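Local coordinates for protein ZmpA Glycopeptidase (PDB 6XSX) that is a glycopeptidase whose M60 metallopeptidase module, the part described here, probably cleaves the protein backbone of glycosylated substrates, at residues A[323-333]-A[488-496]; A[354-362]-A[429-439]. All coordinates share one frame; numbering follows the deposited sequence.

Contact 1 (A[323-333]-A[488-496]); sequences ERNILPKVALD and KTIGFTSTN. With EDO (1,2-ethanediol), chain E.
The 323-331 part of helix 321-331, which carries Glu323, Leu327 and Ala331, runs roughly antiparallel to strand 488-493, with their axes 6.6 Å apart and their N-to-C directions at 146°. The backbones come nearest at Ala331 and Gly491. There Ala331 CB rests on the strand backbone, 3.7 Å from Gly491 C, where no side chain intervenes.

Polar contacts hold both ends. At one end the Glu323 carboxylate reaches the C-terminal end of the strand. Its chain bends about its CB-CG bond (chi2 -62°), which brings both oxygens onto residues 493-494. Glu323 OE1 takes the Thr493 OG1 hydroxyl at 2.5 Å, from above the carboxylate plane. OE2 is gripped twice by Ser494. Ser494 N reaches OE2 of Glu323 at 2.7 Å from the syn side, with an N-H...O angle of 160°. The OG hydroxyl comes from the anti side, and both donors are tilted out of the carboxylate plane. Three bonds therefore fix the rotation of the carboxylate, and probably stabilise its negative charge. Thr493 OG1 also accepts from Thr495 N, an ST turn, and from Thr495 OG1.

At the other end Thr489 OG1 donates to Asp333 OD2 at 3.0 Å, on the syn side but well out of the carboxylate plane. The other oxygen of Asp333 forms a salt bridge with Arg408.

Between these ends the contact is apolar. Leu327 CD1 meets the edge of the Phe492 ring, 3.9 Å from Phe492 CD1 and near the ring plane. Ala331 CB packs against Phe492 CB at 4.1 Å.

Strand 488-493 is an outer strand of a four-stranded antiparallel sheet. It pairs with strand 478-485, and Ile490 and Gly491 form a classic beta bulge opposite Ile483. Ile326 of the helix turns to Ala353 on helix 347-361.

Contact 2 (A[354-362]-A[429-439]); sequences PLWQLQLYD and NKLWYANDKMY. With EDO (1,2-ethanediol), chain E; EDO (1,2-ethanediol), chain G.
Gln357 and Leu360 of helix 347-361 pack against 429-439, a 3-10 turn at 431-433 followed by a helix N-capped by Asn435. Gln357 is extended beyond CG, which carries its amide to the loop backbone. NE2 donates to two carbonyls. Gln357 NE2 meets Ala434 O at 2.8 Å, in the carbonyl plane and on a lone pair. It reaches Trp432 O from above the carbonyl plane, through a more bent bond of 141°. OE1 accepts from His409 NE2, which fixes the amide flip. Gln357 CB touches Ala434 CB at 3.7 Å.

Apolar contacts continue along the helix. Leu360 CD2 meets the edge of the Tyr439 ring, 3.7 Å from Tyr439 CD1. Leu360 CD1 lies against the backbone of Asn435, and Met438 CE reaches Leu360 O. One face of the Tyr361 ring takes Leu431 CD2 almost over its centre, a CH-pi contact 3.6 Å from the centroid and 8° off the ring normal. A water bridges Tyr361 OH and Asn429 OD1, and the Asn429 amide is also held by Ile520.

The next shell sets the loop. Asn435 OD1 caps Lys437 N, and Asn435 and Met438 form a capping box, with only a weak bond from Asn435 N to Met438 SD. Asn435 ND2 donates to Tyr433 O. The far oxygen of Asp436, OD2, is hydrogen-bonded to Ser314 and Thr317, positioning its carboxylate. Tyr439 OH bonds to Val312 O. With Asp436 held in this way, Trp356 NE1 points its N-H in the indole plane at Asp436 OD1, 3.1 Å away and nearly straight at 170°.

Overall arrangement
Contacts 1 and 2 lie on the same side of the chain's centre, about 14 Å apart between centres. Along the chain the order is 323-333, 354-362, 429-439, 488-496, so contact 2 falls between the two halves of contact 1. Helices 321-331 and 347-361 are consecutive, and both belong to the M60 peptidase region. Contact 1 docks the outer strand of the C-terminal four-stranded sheet on helix 321-331. Contact 2 fixes 429-439 on helix 347-361. The two meet through Trp432 and Tyr433: Val330 CG2 is 3.4 Å from Trp432 O, and the Phe492 ring stacks on that of Tyr433. The sheet is thereby tied to the helical part of the module.

Contact 1 (A[323-333]-A[488-496])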
loop_
_atom_site.group_PDB
_atom_site.type_symbol
_atom_site.label_atom_id
_atom_site.label_comp_id
_atom_site.label_asym_id
_atom_site.label_seq_id
_atom_site.Cartn_x
_atom_site.Cartn_y
_atom_site.Cartn_z
ATOM N N GLU A 323 20.506 -11.460 2.905
ATOM C CA GLU A 323 21.644 -12.364 3.005
ATOM C C GLU A 323 21.904 -13.101 1.685
ATOM O O GLU A 323 23.057 -13.368 1.347
ATOM C CB GLU A 323 21.481 -13.328 4.188
ATOM C CG GLU A 323 21.516 -12.647 5.556
ATOM C CD GLU A 323 22.811 -11.927 5.913
ATOM O OE1 GLU A 323 23.882 -12.517 5.722
ATOM O OE2 GLU A 323 22.756 -10.772 6.390
ATOM N N ARG A 324 20.842 -13.450 0.949
ATOM C CA ARG A 324 20.994 -14.254 -0.257
ATOM C C ARG A 324 21.472 -13.414 -1.441
ATOM O O ARG A 324 22.099 -13.939 -2.358
ATOM C CB ARG A 324 19.668 -14.903 -0.665
ATOM C CG ARG A 324 19.323 -16.170 0.104
ATOM C CD ARG A 324 17.977 -16.697 -0.349
ATOM N NE ARG A 324 17.746 -17.989 0.274
ATOM C CZ ARG A 324 16.727 -18.807 0.005
ATOM N NH1 ARG A 324 15.826 -18.479 -0.909
ATOM N NH2 ARG A 324 16.625 -19.959 0.647
ATOM N N ASN A 325 21.151 -12.116 -1.434
ATOM C CA ASN A 325 21.187 -11.330 -2.656
ATOM C C ASN A 325 21.908 -10.003 -2.442
ATOM O O ASN A 325 22.898 -9.721 -3.117
ATOM C CB ASN A 325 19.779 -11.031 -3.174
ATOM C CG ASN A 325 19.304 -12.013 -4.223
ATOM O OD1 ASN A 325 19.365 -11.715 -5.420
ATOM N ND2 ASN A 325 18.831 -13.175 -3.789
ATOM N N ILE A 326 21.365 -9.180 -1.536
ATOM C CA ILE A 326 21.638 -7.754 -1.530
ATOM C C ILE A 326 23.004 -7.507 -0.905
ATOM O O ILE A 326 23.877 -6.927 -1.541
ATOM C CB ILE A 326 20.509 -6.976 -0.813
ATOM C CG1 ILE A 326 19.164 -7.171 -1.521
ATOM C CG2 ILE A 326 20.865 -5.497 -0.693
ATOM C CD1 ILE A 326 17.952 -7.023 -0.632
ATOM N N LEU A 327 23.176 -7.961 0.338
ATOM C CA LEU A 327 24.313 -7.566 1.151
ATOM C C LEU A 327 25.625 -8.126 0.604
ATOM O O LEU A 327 26.604 -7.386 0.544
ATOM C CB LEU A 327 24.057 -7.931 2.618
ATOM C CG LEU A 327 22.967 -7.094 3.296
ATOM C CD1 LEU A 327 22.761 -7.545 4.733
ATOM C CD2 LEU A 327 23.311 -5.607 3.251
ATOM N N PRO A 328 25.702 -9.402 0.148
ATOM C CA PRO A 328 26.918 -9.908 -0.493
ATOM C C PRO A 328 27.219 -9.220 -1.819
ATOM O O PRO A 328 28.371 -9.183 -2.244
ATOM C CB PRO A 328 26.629 -11.385 -0.802
ATOM C CG PRO A 328 25.424 -11.725 0.040
ATOM C CD PRO A 328 24.654 -10.433 0.235
ATOM N N LYS A 329 26.185 -8.687 -2.481
ATOM C CA LYS A 329 26.394 -8.085 -3.790
ATOM C C LYS A 329 27.047 -6.708 -3.618
ATOM O O LYS A 329 28.012 -6.399 -4.317
ATOM C CB LYS A 329 25.092 -8.096 -4.602
ATOM C CG LYS A 329 25.121 -7.378 -5.948
ATOM C CD LYS A 329 23.749 -7.236 -6.602
ATOM C CE LYS A 329 22.688 -6.749 -5.627
ATOM N NZ LYS A 329 21.347 -6.620 -6.248
ATOM N N VAL A 330 26.558 -5.910 -2.654
ATOM C CA VAL A 330 26.938 -4.505 -2.545
ATOM C C VAL A 330 28.287 -4.371 -1.845
ATOM O O VAL A 330 28.898 -3.311 -1.907
ATOM C CB VAL A 330 25.893 -3.642 -1.804
ATOM C CG1 VAL A 330 24.584 -3.505 -2.565
ATOM C CG2 VAL A 330 25.670 -4.127 -0.381
ATOM N N ALA A 331 28.725 -5.426 -1.147
ATOM C CA ALA A 331 29.912 -5.323 -0.316
ATOM C C ALA A 331 31.181 -5.247 -1.169
ATOM O O ALA A 331 32.099 -4.507 -0.828
ATOM C CB ALA A 331 29.948 -6.438 0.702
ATOM N N LEU A 332 31.203 -5.962 -2.301
ATOM C CA LEU A 332 32.401 -6.122 -3.113
ATOM C C LEU A 332 32.853 -4.765 -3.639
ATOM O O LEU A 332 32.029 -3.886 -3.878
ATOM C CB LEU A 332 32.120 -7.091 -4.268
ATOM C CG LEU A 332 31.593 -8.472 -3.874
ATOM C CD1 LEU A 332 31.513 -9.390 -5.088
ATOM C CD2 LEU A 332 32.441 -9.099 -2.773
ATOM N N ASP A 333 34.169 -4.615 -3.824
ATOM C CA ASP A 333 34.755 -3.329 -4.178
ATOM C C ASP A 333 34.786 -3.117 -5.693
ATOM O O ASP A 333 34.798 -1.975 -6.143
ATOM C CB ASP A 333 36.088 -3.092 -3.463
ATOM C CG ASP A 333 35.911 -2.607 -2.032
ATOM O OD1 ASP A 333 34.916 -1.887 -1.773
ATOM O OD2 ASP A 333 36.761 -2.957 -1.184
ATOM N N LYS A 488 41.046 -6.291 1.032
ATOM C CA LYS A 488 39.892 -6.166 0.149
ATOM C C LYS A 488 38.626 -6.609 0.889
ATOM O O LYS A 488 38.615 -7.653 1.532
ATOM C CB LYS A 488 40.123 -6.971 -1.136
ATOM N N THR A 489 37.561 -5.807 0.788
ATOM C CA THR A 489 36.261 -6.137 1.356
ATOM C C THR A 489 35.716 -7.379 0.655
ATOM O O THR A 489 35.614 -7.396 -0.571
ATOM C CB THR A 489 35.275 -4.973 1.180
ATOM O OG1 THR A 489 35.917 -3.771 1.602
ATOM C CG2 THR A 489 33.988 -5.150 1.956
ATOM N N ILE A 490 35.364 -8.419 1.423
ATOM C CA ILE A 490 34.925 -9.654 0.789
ATOM C C ILE A 490 33.479 -9.979 1.157
ATOM O O ILE A 490 32.910 -10.898 0.578
ATOM C CB ILE A 490 35.866 -10.840 1.084
ATOM C CG1 ILE A 490 36.021 -11.078 2.589
ATOM C CG2 ILE A 490 37.206 -10.659 0.382
ATOM C CD1 ILE A 490 36.447 -12.487 2.938
ATOM N N GLY A 491 32.899 -9.254 2.125
ATOM C CA GLY A 491 31.518 -9.529 2.493
ATOM C C GLY A 491 30.961 -8.559 3.534
ATOM O O GLY A 491 31.686 -7.756 4.127
ATOM N N PHE A 492 29.645 -8.657 3.728
ATOM C CA PHE A 492 28.934 -8.048 4.836
ATOM C C PHE A 492 27.722 -8.911 5.144
ATOM O O PHE A 492 26.948 -9.239 4.245
ATOM C CB PHE A 492 28.436 -6.642 4.491
ATOM C CG PHE A 492 27.670 -5.966 5.604
ATOM C CD1 PHE A 492 26.315 -6.207 5.789
ATOM C CD2 PHE A 492 28.304 -5.079 6.463
ATOM C CE1 PHE A 492 25.608 -5.579 6.808
ATOM C CE2 PHE A 492 27.598 -4.449 7.481
ATOM C CZ PHE A 492 26.252 -4.698 7.651
ATOM N N THR A 493 27.559 -9.250 6.426
ATOM C CA THR A 493 26.416 -10.037 6.837
ATOM C C THR A 493 25.746 -9.348 8.014
ATOM O O THR A 493 26.422 -8.753 8.859
ATOM C CB THR A 493 26.822 -11.470 7.201
ATOM O OG1 THR A 493 25.609 -12.138 7.550
ATOM C CG2 THR A 493 27.802 -11.536 8.352
ATOM N N SER A 494 24.414 -9.448 8.047
ATOM C CA SER A 494 23.633 -8.957 9.168
ATOM C C SER A 494 23.511 -10.049 10.234
ATOM O O SER A 494 22.855 -9.846 11.251
ATOM C CB SER A 494 22.283 -8.444 8.711
ATOM O OG SER A 494 21.430 -9.508 8.308
ATOM N N THR A 495 24.175 -11.194 10.017
ATOM C CA THR A 495 24.121 -12.308 10.959
ATOM C C THR A 495 25.393 -12.335 11.811
ATOM O O THR A 495 26.295 -11.518 11.614
ATOM C CB THR A 495 23.913 -13.652 10.243
ATOM O OG1 THR A 495 25.143 -13.999 9.599
ATOM C CG2 THR A 495 22.776 -13.635 9.241
ATOM N N ASN A 496 25.451 -13.301 12.743
ATOM C CA ASN A 496 26.583 -13.482 13.643
ATOM C C ASN A 496 27.637 -14.409 13.033
ATOM O O ASN A 496 28.545 -14.833 13.735
ATOM C CB ASN A 496 26.150 -13.986 15.030
ATOM C CG ASN A 496 25.468 -15.343 15.013
ATOM O OD1 ASN A 496 25.513 -16.074 14.024
ATOM N ND2 ASN A 496 24.818 -15.697 16.108
HETATM C C1 EDO E . 24.931 -8.902 13.364
HETATM O O1 EDO E . 23.731 -8.147 13.348
HETATM C C2 EDO E . 24.881 -10.121 14.209
HETATM O O2 EDO E . 23.838 -10.097 15.146
#

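Contact 2 (A[354-362]-A[429-439])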
loop_
_atom_site.group_PDB
_atom_site.type_symbol
_atom_site.label_atom_id
_atom_site.label_comp_id
_atom_site.label_asym_id
_atom_site.label_seq_id
_atom_site.Cartn_x
_atom_site.Cartn_y
_atom_site.Cartn_z
ATOM N N PRO A 354 17.584 -0.775 -3.006
ATOM C CA PRO A 354 18.352 0.458 -2.807
ATOM C C PRO A 354 17.538 1.642 -2.280
ATOM O O PRO A 354 18.064 2.497 -1.563
ATOM C CB PRO A 354 18.906 0.773 -4.211
ATOM C CG PRO A 354 18.004 -0.004 -5.156
ATOM C CD PRO A 354 17.674 -1.268 -4.392
ATOM N N LEU A 355 16.260 1.684 -2.673
ATOM C CA LEU A 355 15.349 2.753 -2.293
ATOM C C LEU A 355 14.870 2.516 -0.863
ATOM O O LEU A 355 14.765 3.453 -0.076
ATOM C CB LEU A 355 14.168 2.791 -3.272
ATOM C CG LEU A 355 14.523 3.208 -4.704
ATOM C CD1 LEU A 355 13.346 2.993 -5.648
ATOM C CD2 LEU A 355 14.989 4.651 -4.766
ATOM N N TRP A 356 14.575 1.254 -0.544
ATOM C CA TRP A 356 14.165 0.883 0.800
ATOM C C TRP A 356 15.263 1.232 1.810
ATOM O O TRP A 356 14.981 1.749 2.893
ATOM C CB TRP A 356 13.772 -0.600 0.849
ATOM C CG TRP A 356 13.344 -1.056 2.212
ATOM C CD1 TRP A 356 13.898 -2.053 2.959
ATOM C CD2 TRP A 356 12.281 -0.501 3.009
ATOM N NE1 TRP A 356 13.232 -2.182 4.148
ATOM C CE2 TRP A 356 12.249 -1.230 4.217
ATOM C CE3 TRP A 356 11.351 0.532 2.823
ATOM C CZ2 TRP A 356 11.326 -0.956 5.228
ATOM C CZ3 TRP A 356 10.442 0.807 3.828
ATOM C CH2 TRP A 356 10.431 0.070 5.013
ATOM N N GLN A 357 16.519 0.948 1.442
ATOM C CA GLN A 357 17.673 1.239 2.282
ATOM C C GLN A 357 17.757 2.730 2.605
ATOM O O GLN A 357 18.032 3.096 3.747
ATOM C CB GLN A 357 18.969 0.793 1.606
ATOM C CG GLN A 357 19.123 -0.715 1.522
ATOM C CD GLN A 357 20.471 -1.114 0.981
ATOM O OE1 GLN A 357 20.933 -0.588 -0.028
ATOM N NE2 GLN A 357 21.113 -2.059 1.655
ATOM N N LEU A 358 17.555 3.582 1.590
ATOM C CA LEU A 358 17.577 5.026 1.792
ATOM C C LEU A 358 16.457 5.444 2.742
ATOM O O LEU A 358 16.633 6.391 3.501
ATOM C CB LEU A 358 17.471 5.760 0.449
ATOM C CG LEU A 358 18.630 5.530 -0.526
ATOM C CD1 LEU A 358 18.373 6.198 -1.875
ATOM C CD2 LEU A 358 19.961 5.997 0.058
ATOM N N GLN A 359 15.326 4.722 2.707
ATOM C CA GLN A 359 14.172 5.015 3.549
ATOM C C GLN A 359 14.415 4.521 4.977
ATOM O O GLN A 359 13.963 5.141 5.937
ATOM C CB GLN A 359 12.900 4.398 2.966
ATOM C CG GLN A 359 11.654 4.599 3.821
ATOM C CD GLN A 359 11.197 6.040 3.909
ATOM O OE1 GLN A 359 11.584 6.891 3.114
ATOM N NE2 GLN A 359 10.377 6.330 4.898
ATOM N N LEU A 360 15.138 3.409 5.117
ATOM C CA LEU A 360 15.540 2.947 6.440
ATOM C C LEU A 360 16.473 3.990 7.065
ATOM O O LEU A 360 16.377 4.284 8.253
ATOM C CB LEU A 360 16.239 1.587 6.310
ATOM C CG LEU A 360 15.337 0.382 6.020
ATOM C CD1 LEU A 360 16.181 -0.819 5.599
ATOM C CD2 LEU A 360 14.517 0.010 7.247
ATOM N N TYR A 361 17.365 4.562 6.243
ATOM C CA TYR A 361 18.372 5.507 6.705
ATOM C C TYR A 361 17.715 6.812 7.142
ATOM O O TYR A 361 18.099 7.376 8.162
ATOM C CB TYR A 361 19.438 5.745 5.632
ATOM C CG TYR A 361 20.407 6.858 5.953
ATOM C CD1 TYR A 361 21.326 6.733 6.988
ATOM C CD2 TYR A 361 20.397 8.044 5.237
ATOM C CE1 TYR A 361 22.217 7.749 7.295
ATOM C CE2 TYR A 361 21.277 9.074 5.529
ATOM C CZ TYR A 361 22.195 8.923 6.559
ATOM O OH TYR A 361 23.057 9.932 6.869
ATOM N N ASP A 362 16.723 7.270 6.364
ATOM C CA ASP A 362 16.046 8.533 6.627
ATOM C C ASP A 362 14.600 8.439 6.144
ATOM O O ASP A 362 14.318 8.493 4.939
ATOM C CB ASP A 362 16.797 9.693 5.963
ATOM C CG ASP A 362 16.272 11.086 6.289
ATOM O OD1 ASP A 362 15.078 11.222 6.630
ATOM O OD2 ASP A 362 17.066 12.028 6.183
ATOM N N ASN A 429 28.763 7.458 4.876
ATOM C CA ASN A 429 28.317 6.182 5.411
ATOM C C ASN A 429 28.108 5.220 4.247
ATOM O O ASN A 429 27.656 5.627 3.174
ATOM C CB ASN A 429 26.966 6.280 6.125
ATOM C CG ASN A 429 26.924 7.297 7.248
ATOM O OD1 ASN A 429 26.743 8.492 7.007
ATOM N ND2 ASN A 429 27.079 6.825 8.477
ATOM N N LYS A 430 28.399 3.937 4.482
ATOM C CA LYS A 430 28.121 2.899 3.501
ATOM C C LYS A 430 26.635 2.544 3.558
ATOM O O LYS A 430 26.240 1.536 4.143
ATOM C CB LYS A 430 29.075 1.714 3.705
ATOM C CG LYS A 430 30.553 2.086 3.649
ATOM C CD LYS A 430 31.476 0.874 3.537
ATOM C CE LYS A 430 32.942 1.243 3.431
ATOM N NZ LYS A 430 33.802 0.040 3.532
ATOM N N LEU A 431 25.817 3.396 2.939
ATOM C CA LEU A 431 24.371 3.324 3.064
ATOM C C LEU A 431 23.860 1.984 2.537
ATOM O O LEU A 431 22.789 1.542 2.940
ATOM C CB LEU A 431 23.739 4.499 2.313
ATOM C CG LEU A 431 24.119 5.902 2.794
ATOM C CD1 LEU A 431 23.465 6.943 1.901
ATOM C CD2 LEU A 431 23.717 6.131 4.248
ATOM N N TRP A 432 24.642 1.327 1.666
ATOM C CA TRP A 432 24.220 0.060 1.080
ATOM C C TRP A 432 24.280 -1.086 2.090
ATOM O O TRP A 432 23.909 -2.208 1.754
ATOM C CB TRP A 432 25.018 -0.279 -0.185
ATOM C CG TRP A 432 26.491 -0.046 -0.029
ATOM C CD1 TRP A 432 27.433 -0.958 0.347
ATOM C CD2 TRP A 432 27.189 1.200 -0.214
ATOM N NE1 TRP A 432 28.672 -0.375 0.396
ATOM C CE2 TRP A 432 28.555 0.948 0.057
ATOM C CE3 TRP A 432 26.798 2.496 -0.582
ATOM C CZ2 TRP A 432 29.528 1.947 -0.033
ATOM C CZ3 TRP A 432 27.758 3.484 -0.659
ATOM C CH2 TRP A 432 29.104 3.212 -0.392
ATOM N N TYR A 433 24.732 -0.817 3.320
ATOM C CA TYR A 433 24.690 -1.838 4.360
ATOM C C TYR A 433 23.378 -1.769 5.149
ATOM O O TYR A 433 23.152 -2.599 6.028
ATOM C CB TYR A 433 25.894 -1.744 5.305
ATOM C CG TYR A 433 27.242 -2.136 4.738
ATOM C CD1 TYR A 433 27.353 -2.982 3.643
ATOM C CD2 TYR A 433 28.419 -1.698 5.330
ATOM C CE1 TYR A 433 28.586 -3.339 3.120
ATOM C CE2 TYR A 433 29.663 -2.049 4.823
ATOM C CZ TYR A 433 29.747 -2.875 3.714
ATOM O OH TYR A 433 30.962 -3.232 3.202
ATOM N N ALA A 434 22.508 -0.786 4.848
ATOM C CA ALA A 434 21.240 -0.671 5.557
ATOM C C ALA A 434 20.448 -1.969 5.414
ATOM O O ALA A 434 20.450 -2.582 4.346
ATOM C CB ALA A 434 20.424 0.499 5.048
ATOM N N ASN A 435 19.781 -2.363 6.505
ATOM C CA ASN A 435 18.919 -3.538 6.529
ATOM C C ASN A 435 17.914 -3.404 7.674
ATOM O O ASN A 435 18.028 -2.502 8.502
ATOM C CB ASN A 435 19.730 -4.840 6.555
ATOM C CG ASN A 435 20.447 -5.064 7.868
ATOM O OD1 ASN A 435 19.825 -5.474 8.842
ATOM N ND2 ASN A 435 21.745 -4.790 7.912
ATOM N N ASP A 436 16.932 -4.313 7.703
ATOM C CA ASP A 436 15.796 -4.266 8.606
ATOM C C ASP A 436 16.200 -4.255 10.079
ATOM O O ASP A 436 15.409 -3.798 10.904
ATOM C CB ASP A 436 14.766 -5.362 8.291
ATOM C CG ASP A 436 14.095 -5.196 6.937
ATOM O OD1 ASP A 436 14.127 -4.088 6.395
ATOM O OD2 ASP A 436 13.569 -6.182 6.424
ATOM N N LYS A 437 17.406 -4.736 10.424
ATOM C CA LYS A 437 17.825 -4.710 11.824
ATOM C C LYS A 437 17.786 -3.287 12.386
ATOM O O LYS A 437 17.592 -3.101 13.587
ATOM C CB LYS A 437 19.194 -5.363 12.039
ATOM C CG LYS A 437 19.224 -6.859 11.764
ATOM C CD LYS A 437 20.326 -7.586 12.510
ATOM C CE LYS A 437 20.180 -7.494 14.013
ATOM N NZ LYS A 437 21.323 -8.140 14.698
ATOM N N MET A 438 17.918 -2.292 11.502
ATOM C CA MET A 438 17.956 -0.887 11.896
ATOM C C MET A 438 16.679 -0.487 12.643
ATOM O O MET A 438 16.743 0.382 13.505
ATOM C CB MET A 438 18.164 0.037 10.689
ATOM C CG MET A 438 19.584 -0.012 10.115
ATOM S SD MET A 438 19.665 0.767 8.474
ATOM C CE MET A 438 19.312 2.468 8.920
ATOM N N TYR A 439 15.531 -1.119 12.332
ATOM C CA TYR A 439 14.328 -0.906 13.129
ATOM C C TYR A 439 14.040 -2.080 14.067
ATOM O O TYR A 439 13.525 -1.865 15.167
ATOM C CB TYR A 439 13.119 -0.478 12.289
ATOM C CG TYR A 439 12.518 -1.541 11.400
ATOM C CD1 TYR A 439 12.895 -1.646 10.071
ATOM C CD2 TYR A 439 11.570 -2.433 11.876
ATOM C CE1 TYR A 439 12.351 -2.608 9.234
ATOM C CE2 TYR A 439 11.011 -3.404 11.053
ATOM C CZ TYR A 439 11.402 -3.488 9.724
ATOM O OH TYR A 439 10.856 -4.424 8.885
HETATM C C1 EDO E . 24.931 -8.902 13.364
HETATM O O1 EDO E . 23.731 -8.147 13.348
HETATM C C2 EDO E . 24.881 -10.121 14.209
HETATM O O2 EDO E . 23.838 -10.097 15.146
HETATM C C1 EDO G . 15.915 12.603 2.790
HETATM O O1 EDO G . 14.833 13.518 2.825
HETATM C C2 EDO G . 17.226 13.268 3.001
HETATM O O2 EDO G . 17.155 14.295 3.967
HETATM O O HOH W 1 24.905 9.730 8.622
#